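Selenium-binding protein (PDB 2ECE) is of unknown function, though its family is generally assigned selenium binding, and adopts a beta-propeller fold. Local coordinates at residues 61-67 and 118-122; 303-309 and 366-370. Numbering follows the deposited sequence.

Contact 1 of 2, residues 61-67 and 118-122; sequences VHKVELP and REPKI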
ATOM      1  N   VAL A  61       7.063  12.222 -17.314  1.00 24.86           N
ATOM      2  CA  VAL A  61       7.771  13.439 -17.663  1.00 24.21           C
ATOM      3  C   VAL A  61       9.132  13.567 -16.995  1.00 24.95           C
ATOM      4  O   VAL A  61       9.917  14.449 -17.342  1.00 24.43           O
ATOM      5  CB  VAL A  61       6.908  14.666 -17.340  1.00 24.31           C
ATOM      6  CG1 VAL A  61       5.626  14.611 -18.156  1.00 23.61           C
ATOM      7  CG2 VAL A  61       6.591  14.700 -15.857  1.00 21.17           C
ATOM      8  N   HIS A  62       9.412  12.673 -16.049  1.00 24.68           N
ATOM      9  CA  HIS A  62      10.688  12.685 -15.342  1.00 24.47           C
ATOM     10  C   HIS A  62      10.853  11.409 -14.524  1.00 24.23           C
ATOM     11  O   HIS A  62       9.877  10.801 -14.087  1.00 21.68           O
ATOM     12  CB  HIS A  62      10.777  13.898 -14.407  1.00 24.93           C
ATOM     13  CG  HIS A  62      12.120  14.075 -13.763  1.00 26.71           C
ATOM     14  ND1 HIS A  62      13.242  14.451 -14.470  1.00 28.36           N
ATOM     15  CD2 HIS A  62      12.522  13.918 -12.477  1.00 25.39           C
ATOM     16  CE1 HIS A  62      14.276  14.520 -13.650  1.00 27.26           C
ATOM     17  NE2 HIS A  62      13.866  14.202 -12.436  1.00 27.46           N
ATOM     18  N   LYS A  63      12.105  11.014 -14.333  1.00 24.06           N
ATOM     19  CA  LYS A  63      12.433   9.831 -13.558  1.00 25.78           C
ATOM     20  C   LYS A  63      13.501  10.214 -12.551  1.00 25.87           C
ATOM     21  O   LYS A  63      14.559  10.729 -12.915  1.00 26.29           O
ATOM     22  CB  LYS A  63      12.958   8.708 -14.462  1.00 25.54           C
ATOM     23  CG  LYS A  63      11.914   8.078 -15.381  1.00 24.67           C
ATOM     24  CD  LYS A  63      12.520   6.916 -16.166  1.00 29.30           C
ATOM     25  CE  LYS A  63      11.480   6.208 -17.023  1.00 29.68           C
ATOM     26  NZ  LYS A  63      12.037   4.987 -17.673  1.00 32.74           N
ATOM     27  N   VAL A  64      13.207  10.006 -11.276  1.00 25.60           N
ATOM     28  CA  VAL A  64      14.178  10.308 -10.237  1.00 25.28           C
ATOM     29  C   VAL A  64      14.954   9.008 -10.069  1.00 25.75           C
ATOM     30  O   VAL A  64      14.592   8.147  -9.265  1.00 22.69           O
ATOM     31  CB  VAL A  64      13.490  10.675  -8.914  1.00 24.97           C
ATOM     32  CG1 VAL A  64      14.532  11.081  -7.884  1.00 24.07           C
ATOM     33  CG2 VAL A  64      12.494  11.812  -9.148  1.00 21.87           C
ATOM     34  N   GLU A  65      16.005   8.860 -10.866  1.00 25.78           N
ATOM     35  CA  GLU A  65      16.828   7.665 -10.822  1.00 28.49           C
ATOM     36  C   GLU A  65      17.678   7.622  -9.547  1.00 27.83           C
ATOM     37  O   GLU A  65      18.348   8.596  -9.195  1.00 27.78           O
ATOM     38  CB  GLU A  65      17.675   7.596 -12.101  1.00 31.91           C
ATOM     39  CG  GLU A  65      16.814   7.209 -13.311  1.00 37.61           C
ATOM     40  CD  GLU A  65      17.466   7.460 -14.665  1.00 41.11           C
ATOM     41  OE1 GLU A  65      18.659   7.835 -14.716  1.00 43.41           O
ATOM     42  OE2 GLU A  65      16.768   7.271 -15.688  1.00 42.60           O
ATOM     43  N   LEU A  66      17.618   6.491  -8.845  1.00 25.58           N
ATOM     44  CA  LEU A  66      18.350   6.316  -7.589  1.00 25.44           C
ATOM     45  C   LEU A  66      19.829   5.983  -7.784  1.00 25.25           C
ATOM     46  O   LEU A  66      20.209   5.399  -8.791  1.00 24.22           O
ATOM     47  CB  LEU A  66      17.669   5.233  -6.747  1.00 23.44           C
ATOM     48  CG  LEU A  66      16.193   5.555  -6.472  1.00 23.47           C
ATOM     49  CD1 LEU A  66      15.556   4.435  -5.673  1.00 20.53           C
ATOM     50  CD2 LEU A  66      16.093   6.886  -5.722  1.00 22.57           C
ATOM     51  N   PRO A  67      20.679   6.351  -6.809  1.00 25.40           N
ATOM     52  CA  PRO A  67      22.127   6.103  -6.862  1.00 26.77           C
ATOM     53  C   PRO A  67      22.589   4.673  -6.610  1.00 27.59           C
ATOM     54  O   PRO A  67      23.759   4.364  -6.822  1.00 29.50           O
ATOM     55  CB  PRO A  67      22.676   7.070  -5.820  1.00 26.30           C
ATOM     56  CG  PRO A  67      21.587   7.073  -4.789  1.00 26.62           C
ATOM     57  CD  PRO A  67      20.342   7.194  -5.648  1.00 24.29           C
ATOM     58  N   ARG A 118       7.337  18.752 -10.962  1.00 22.79           N
ATOM     59  CA  ARG A 118       7.551  17.908 -12.136  1.00 23.24           C
ATOM     60  C   ARG A 118       8.970  17.350 -12.190  1.00 22.96           C
ATOM     61  O   ARG A 118       9.250  16.433 -12.966  1.00 22.97           O
ATOM     62  CB  ARG A 118       7.256  18.694 -13.420  1.00 23.25           C
ATOM     63  CG  ARG A 118       5.798  19.081 -13.585  1.00 24.54           C
ATOM     64  CD  ARG A 118       5.600  20.020 -14.775  1.00 25.79           C
ATOM     65  NE  ARG A 118       5.761  19.352 -16.065  1.00 25.78           N
ATOM     66  CZ  ARG A 118       4.816  18.635 -16.666  1.00 25.69           C
ATOM     67  NH1 ARG A 118       3.629  18.481 -16.102  1.00 25.41           N
ATOM     68  NH2 ARG A 118       5.058  18.075 -17.844  1.00 30.36           N
ATOM     69  N   GLU A 119       9.864  17.899 -11.374  1.00 22.30           N
ATOM     70  CA  GLU A 119      11.243  17.422 -11.351  1.00 25.39           C
ATOM     71  C   GLU A 119      11.778  17.365  -9.930  1.00 23.75           C
ATOM     72  O   GLU A 119      12.579  18.208  -9.523  1.00 24.96           O
ATOM     73  CB  GLU A 119      12.155  18.319 -12.196  1.00 27.29           C
ATOM     74  CG  GLU A 119      13.525  17.695 -12.426  1.00 34.31           C
ATOM     75  CD  GLU A 119      14.379  18.463 -13.417  1.00 37.31           C
ATOM     76  OE1 GLU A 119      13.813  19.190 -14.263  1.00 39.83           O
ATOM     77  OE2 GLU A 119      15.620  18.320 -13.361  1.00 40.27           O
ATOM     78  N   PRO A 120      11.338  16.362  -9.155  1.00 24.33           N
ATOM     79  CA  PRO A 120      11.782  16.203  -7.765  1.00 23.75           C
ATOM     80  C   PRO A 120      13.263  15.842  -7.756  1.00 25.26           C
ATOM     81  O   PRO A 120      13.764  15.279  -8.727  1.00 23.88           O
ATOM     82  CB  PRO A 120      10.916  15.049  -7.250  1.00 22.93           C
ATOM     83  CG  PRO A 120       9.735  15.018  -8.214  1.00 23.76           C
ATOM     84  CD  PRO A 120      10.386  15.301  -9.525  1.00 21.32           C
ATOM     85  N   LYS A 121      13.956  16.161  -6.667  1.00 25.35           N
ATOM     86  CA  LYS A 121      15.379  15.848  -6.556  1.00 27.32           C
ATOM     87  C   LYS A 121      15.703  15.215  -5.208  1.00 25.96           C
ATOM     88  O   LYS A 121      15.167  15.624  -4.184  1.00 23.77           O
ATOM     89  CB  LYS A 121      16.220  17.121  -6.724  1.00 29.33           C
ATOM     90  CG  LYS A 121      16.255  17.690  -8.142  1.00 33.59           C
ATOM     91  CD  LYS A 121      17.041  18.996  -8.182  1.00 34.37           C
ATOM     92  CE  LYS A 121      17.188  19.548  -9.595  1.00 35.87           C
ATOM     93  NZ  LYS A 121      18.088  18.723 -10.453  1.00 36.15           N
ATOM     94  N   ILE A 122      16.579  14.212  -5.217  1.00 25.32           N
ATOM     95  CA  ILE A 122      16.992  13.556  -3.982  1.00 23.85           C
ATOM     96  C   ILE A 122      17.873  14.558  -3.252  1.00 24.08           C
ATOM     97  O   ILE A 122      18.880  15.005  -3.800  1.00 25.12           O
ATOM     98  CB  ILE A 122      17.845  12.302  -4.258  1.00 23.59           C
ATOM     99  CG1 ILE A 122      17.052  11.290  -5.085  1.00 22.46           C
ATOM    100  CG2 ILE A 122      18.311  11.692  -2.935  1.00 21.30           C
ATOM    101  CD1 ILE A 122      17.897  10.117  -5.560  1.00 23.28           C
TER
HETATM  102  O   HOH W   1      15.707  14.305 -10.194  1.00 29.15           O
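Neighbouring blades of a beta-propeller often meet through side chains rather than shared strand pairing, and this seam is an example. Segment 61-67, on strand 60-65 at the outer edge of one blade, runs within 5°, end to end, of 118-122, which leads into the outer strand 121-126 of the next. The t rotamer of H62 sets one face of its imidazole against E119, whose CG sits 3.6 Å from the H62 ring centroid in a CH-pi contact. At one end, R118 curls back so that V61 CG2 covers a face of its guanidinium, while D49 and T56 take up its polar end. V64, at the centre of an inverse gamma turn, spreads its methyls: CG2 lies 4.1 Å from P120 CB and CG1 3.8 Å from I122 CG1. The extended m,t side chain of I122 carries CD1 to L66 CD2 (3.7 Å) and P67 CD (3.8 Å). One water joins the two segments, 2.9 Å from H62 NE2 and donating to P120 O at 2.6 Å.

Contact 2 of 2, residues 303-309 and 366-370; sequences EPLEGNL and GIFHR
A tight turn can present a single aromatic ring to an adjacent blade, and 366-370 does this against 303-309. The receiving segment finishes a strand at E303 and P304, continues extended through L305 (-160/131; chi1 -132° and chi2 -147°, between rotamer wells), and bends back past G307 to N308, which has positive phi (56/32). G366 opens the turn at 88/146, angles at which a CB would run into the preceding carbonyl oxygen. I367 (-68/-32) begins three residues of helical backbone. Its CB points toward the other segment; with chi1 m and chi2 t, I367 CG2 lies 4.3 Å from L309 CD1 and 4.2 Å from N308 O, while I367 O lies 3.9 Å from L305 CD1. The CA atoms of I367 and L309 are 7.1 Å apart, those of F368 and E303 7.4 Å. F368 (-82/-57) takes chi1 t and chi2 70°, carrying its ring to E303; E303 CB stands over one face, 3.8 Å from the F368 centroid and 20° off the normal, as a CH-pi contact. In this propeller, 303-309 leaves strand 291-304 of one blade and 366-370 follows the outer strand 357-363 of the next; V319, on strand 318-319, touches L305 and F368. P304 O meets the edge of the F368 ring at CE1 (3.9 Å), and L305 CG approaches F368 CD1 at 3.8 Å. H369 (-78/-35) points its CB away, and H369 NE2 is hydrogen-bonded to E344. At R370 (49/35), N donates a backbone hydrogen bond to G366 O (2.9 Å) and NH1 a weak one to that same oxygen (2.8 Å).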
ATOM      1  N   GLU A 303     -10.724 -19.517  -8.493  1.00 34.13           N
ATOM      2  CA  GLU A 303     -11.383 -19.916  -9.734  1.00 36.20           C
ATOM      3  C   GLU A 303     -10.713 -21.138 -10.352  1.00 37.64           C
ATOM      4  O   GLU A 303      -9.545 -21.090 -10.734  1.00 36.89           O
ATOM      5  CB  GLU A 303     -11.356 -18.776 -10.757  1.00 36.35           C
ATOM      6  CG  GLU A 303     -12.375 -17.669 -10.530  1.00 38.55           C
ATOM      7  CD  GLU A 303     -13.797 -18.094 -10.858  1.00 39.35           C
ATOM      8  OE1 GLU A 303     -13.980 -19.204 -11.403  1.00 38.89           O
ATOM      9  OE2 GLU A 303     -14.733 -17.312 -10.580  1.00 39.92           O
ATOM     10  N   PRO A 304     -11.440 -22.262 -10.439  1.00 39.78           N
ATOM     11  CA  PRO A 304     -10.837 -23.459 -11.036  1.00 40.57           C
ATOM     12  C   PRO A 304     -10.369 -23.207 -12.477  1.00 41.86           C
ATOM     13  O   PRO A 304     -11.031 -22.508 -13.249  1.00 41.47           O
ATOM     14  CB  PRO A 304     -11.954 -24.508 -10.927  1.00 40.77           C
ATOM     15  CG  PRO A 304     -13.225 -23.687 -10.701  1.00 41.38           C
ATOM     16  CD  PRO A 304     -12.741 -22.572  -9.825  1.00 40.19           C
ATOM     17  N   LEU A 305      -9.211 -23.763 -12.816  1.00 43.43           N
ATOM     18  CA  LEU A 305      -8.612 -23.608 -14.139  1.00 46.36           C
ATOM     19  C   LEU A 305      -7.614 -24.757 -14.267  1.00 48.62           C
ATOM     20  O   LEU A 305      -6.801 -24.961 -13.365  1.00 49.39           O
ATOM     21  CB  LEU A 305      -7.855 -22.279 -14.211  1.00 45.85           C
ATOM     22  CG  LEU A 305      -8.019 -21.301 -15.380  1.00 46.69           C
ATOM     23  CD1 LEU A 305      -6.679 -20.597 -15.601  1.00 46.48           C
ATOM     24  CD2 LEU A 305      -8.446 -22.020 -16.643  1.00 46.42           C
ATOM     25  N   GLU A 306      -7.647 -25.504 -15.367  1.00 51.30           N
ATOM     26  CA  GLU A 306      -6.712 -26.624 -15.504  1.00 53.82           C
ATOM     27  C   GLU A 306      -5.371 -26.338 -16.179  1.00 53.81           C
ATOM     28  O   GLU A 306      -4.342 -26.844 -15.732  1.00 54.58           O
ATOM     29  CB  GLU A 306      -7.386 -27.819 -16.192  1.00 56.19           C
ATOM     30  CG  GLU A 306      -8.049 -27.539 -17.530  1.00 59.27           C
ATOM     31  CD  GLU A 306      -8.682 -28.794 -18.109  1.00 62.01           C
ATOM     32  OE1 GLU A 306      -9.331 -29.533 -17.334  1.00 63.16           O
ATOM     33  OE2 GLU A 306      -8.540 -29.042 -19.329  1.00 63.02           O
ATOM     34  N   GLY A 307      -5.366 -25.534 -17.239  1.00 53.85           N
ATOM     35  CA  GLY A 307      -4.110 -25.248 -17.917  1.00 53.05           C
ATOM     36  C   GLY A 307      -3.597 -23.824 -17.786  1.00 53.01           C
ATOM     37  O   GLY A 307      -4.217 -22.987 -17.129  1.00 53.45           O
ATOM     38  N   ASN A 308      -2.453 -23.553 -18.412  1.00 52.70           N
ATOM     39  CA  ASN A 308      -1.836 -22.227 -18.390  1.00 51.93           C
ATOM     40  C   ASN A 308      -1.577 -21.685 -16.986  1.00 50.79           C
ATOM     41  O   ASN A 308      -1.616 -20.474 -16.762  1.00 51.24           O
ATOM     42  CB  ASN A 308      -2.696 -21.224 -19.169  1.00 53.41           C
ATOM     43  CG  ASN A 308      -2.612 -21.422 -20.674  1.00 55.19           C
ATOM     44  OD1 ASN A 308      -1.760 -22.166 -21.169  1.00 55.48           O
ATOM     45  ND2 ASN A 308      -3.487 -20.744 -21.411  1.00 55.18           N
ATOM     46  N   LEU A 309      -1.300 -22.587 -16.050  1.00 48.55           N
ATOM     47  CA  LEU A 309      -1.030 -22.228 -14.661  1.00 46.75           C
ATOM     48  C   LEU A 309       0.464 -22.212 -14.356  1.00 45.45           C
ATOM     49  O   LEU A 309       1.215 -23.038 -14.869  1.00 45.17           O
ATOM     50  CB  LEU A 309      -1.696 -23.239 -13.727  1.00 45.91           C
ATOM     51  CG  LEU A 309      -2.983 -22.907 -12.972  1.00 46.69           C
ATOM     52  CD1 LEU A 309      -3.965 -22.162 -13.855  1.00 46.91           C
ATOM     53  CD2 LEU A 309      -3.584 -24.208 -12.464  1.00 46.68           C
ATOM     54  N   GLY A 366      -4.109 -10.867 -15.152  1.00 28.17           N
ATOM     55  CA  GLY A 366      -4.524 -11.980 -14.315  1.00 28.64           C
ATOM     56  C   GLY A 366      -4.243 -13.359 -14.883  1.00 30.63           C
ATOM     57  O   GLY A 366      -4.289 -13.571 -16.098  1.00 30.86           O
ATOM     58  N   ILE A 367      -3.941 -14.304 -14.001  1.00 30.47           N
ATOM     59  CA  ILE A 367      -3.678 -15.669 -14.435  1.00 30.51           C
ATOM     60  C   ILE A 367      -4.989 -16.259 -14.957  1.00 32.20           C
ATOM     61  O   ILE A 367      -4.992 -17.082 -15.874  1.00 32.28           O
ATOM     62  CB  ILE A 367      -3.155 -16.533 -13.271  1.00 30.15           C
ATOM     63  CG1 ILE A 367      -1.808 -15.995 -12.783  1.00 28.76           C
ATOM     64  CG2 ILE A 367      -3.020 -17.979 -13.715  1.00 28.92           C
ATOM     65  CD1 ILE A 367      -1.352 -16.588 -11.466  1.00 28.64           C
ATOM     66  N   PHE A 368      -6.107 -15.824 -14.377  1.00 31.94           N
ATOM     67  CA  PHE A 368      -7.412 -16.324 -14.789  1.00 33.98           C
ATOM     68  C   PHE A 368      -7.972 -15.635 -16.031  1.00 34.19           C
ATOM     69  O   PHE A 368      -8.270 -16.299 -17.020  1.00 34.76           O
ATOM     70  CB  PHE A 368      -8.426 -16.201 -13.649  1.00 34.28           C
ATOM     71  CG  PHE A 368      -9.757 -16.834 -13.956  1.00 37.13           C
ATOM     72  CD1 PHE A 368      -9.883 -18.220 -14.041  1.00 37.96           C
ATOM     73  CD2 PHE A 368     -10.882 -16.043 -14.184  1.00 37.41           C
ATOM     74  CE1 PHE A 368     -11.109 -18.810 -14.351  1.00 38.41           C
ATOM     75  CE2 PHE A 368     -12.116 -16.623 -14.495  1.00 38.86           C
ATOM     76  CZ  PHE A 368     -12.229 -18.009 -14.578  1.00 38.24           C
ATOM     77  N   HIS A 369      -8.108 -14.310 -15.985  1.00 33.86           N
ATOM     78  CA  HIS A 369      -8.661 -13.552 -17.112  1.00 33.66           C
ATOM     79  C   HIS A 369      -7.713 -13.294 -18.286  1.00 34.31           C
ATOM     80  O   HIS A 369      -8.153 -13.259 -19.434  1.00 31.82           O
ATOM     81  CB  HIS A 369      -9.189 -12.189 -16.648  1.00 33.46           C
ATOM     82  CG  HIS A 369     -10.339 -12.263 -15.692  1.00 35.03           C
ATOM     83  ND1 HIS A 369     -11.516 -12.916 -15.986  1.00 34.95           N
ATOM     84  CD2 HIS A 369     -10.509 -11.714 -14.465  1.00 35.11           C
ATOM     85  CE1 HIS A 369     -12.363 -12.765 -14.983  1.00 35.48           C
ATOM     86  NE2 HIS A 369     -11.776 -12.041 -14.047  1.00 34.15           N
ATOM     87  N   ARG A 370      -6.425 -13.097 -18.007  1.00 34.31           N
ATOM     88  CA  ARG A 370      -5.467 -12.794 -19.072  1.00 34.84           C
ATOM     89  C   ARG A 370      -6.049 -11.672 -19.935  1.00 33.73           C
ATOM     90  O   ARG A 370      -5.853 -11.629 -21.150  1.00 32.39           O
ATOM     91  CB  ARG A 370      -5.211 -14.029 -19.940  1.00 37.73           C
ATOM     92  CG  ARG A 370      -3.846 -14.663 -19.728  1.00 42.90           C
ATOM     93  CD  ARG A 370      -3.771 -15.401 -18.402  1.00 46.22           C
ATOM     94  NE  ARG A 370      -2.402 -15.761 -18.020  1.00 49.31           N
ATOM     95  CZ  ARG A 370      -1.505 -14.902 -17.539  1.00 51.23           C
ATOM     96  NH1 ARG A 370      -1.830 -13.623 -17.379  1.00 50.91           N
ATOM     97  NH2 ARG A 370      -0.288 -15.321 -17.203  1.00 50.19           N
TER

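Overall arrangement
In both contacts the outer parts of adjacent blades meet mainly through side chains, with no backbone pairing between the segments. Counting seven blades from the one containing strand 60-65, contact 1 lies between the first and second, contact 2 between the fifth and sixth. Their centres are about 38 Å apart and their nearest atoms about 23 Å; the centre of contact 1 lies about 21 Å, and that of contact 2 about 25 Å, from the chain's centre. They follow in series, each spanning one blade-to-blade step. The first blade also takes in the C-terminal strand 443-449, which closes the ring. Contact 1 joins nearly parallel segments, whereas contact 2 sets a turn against a bend.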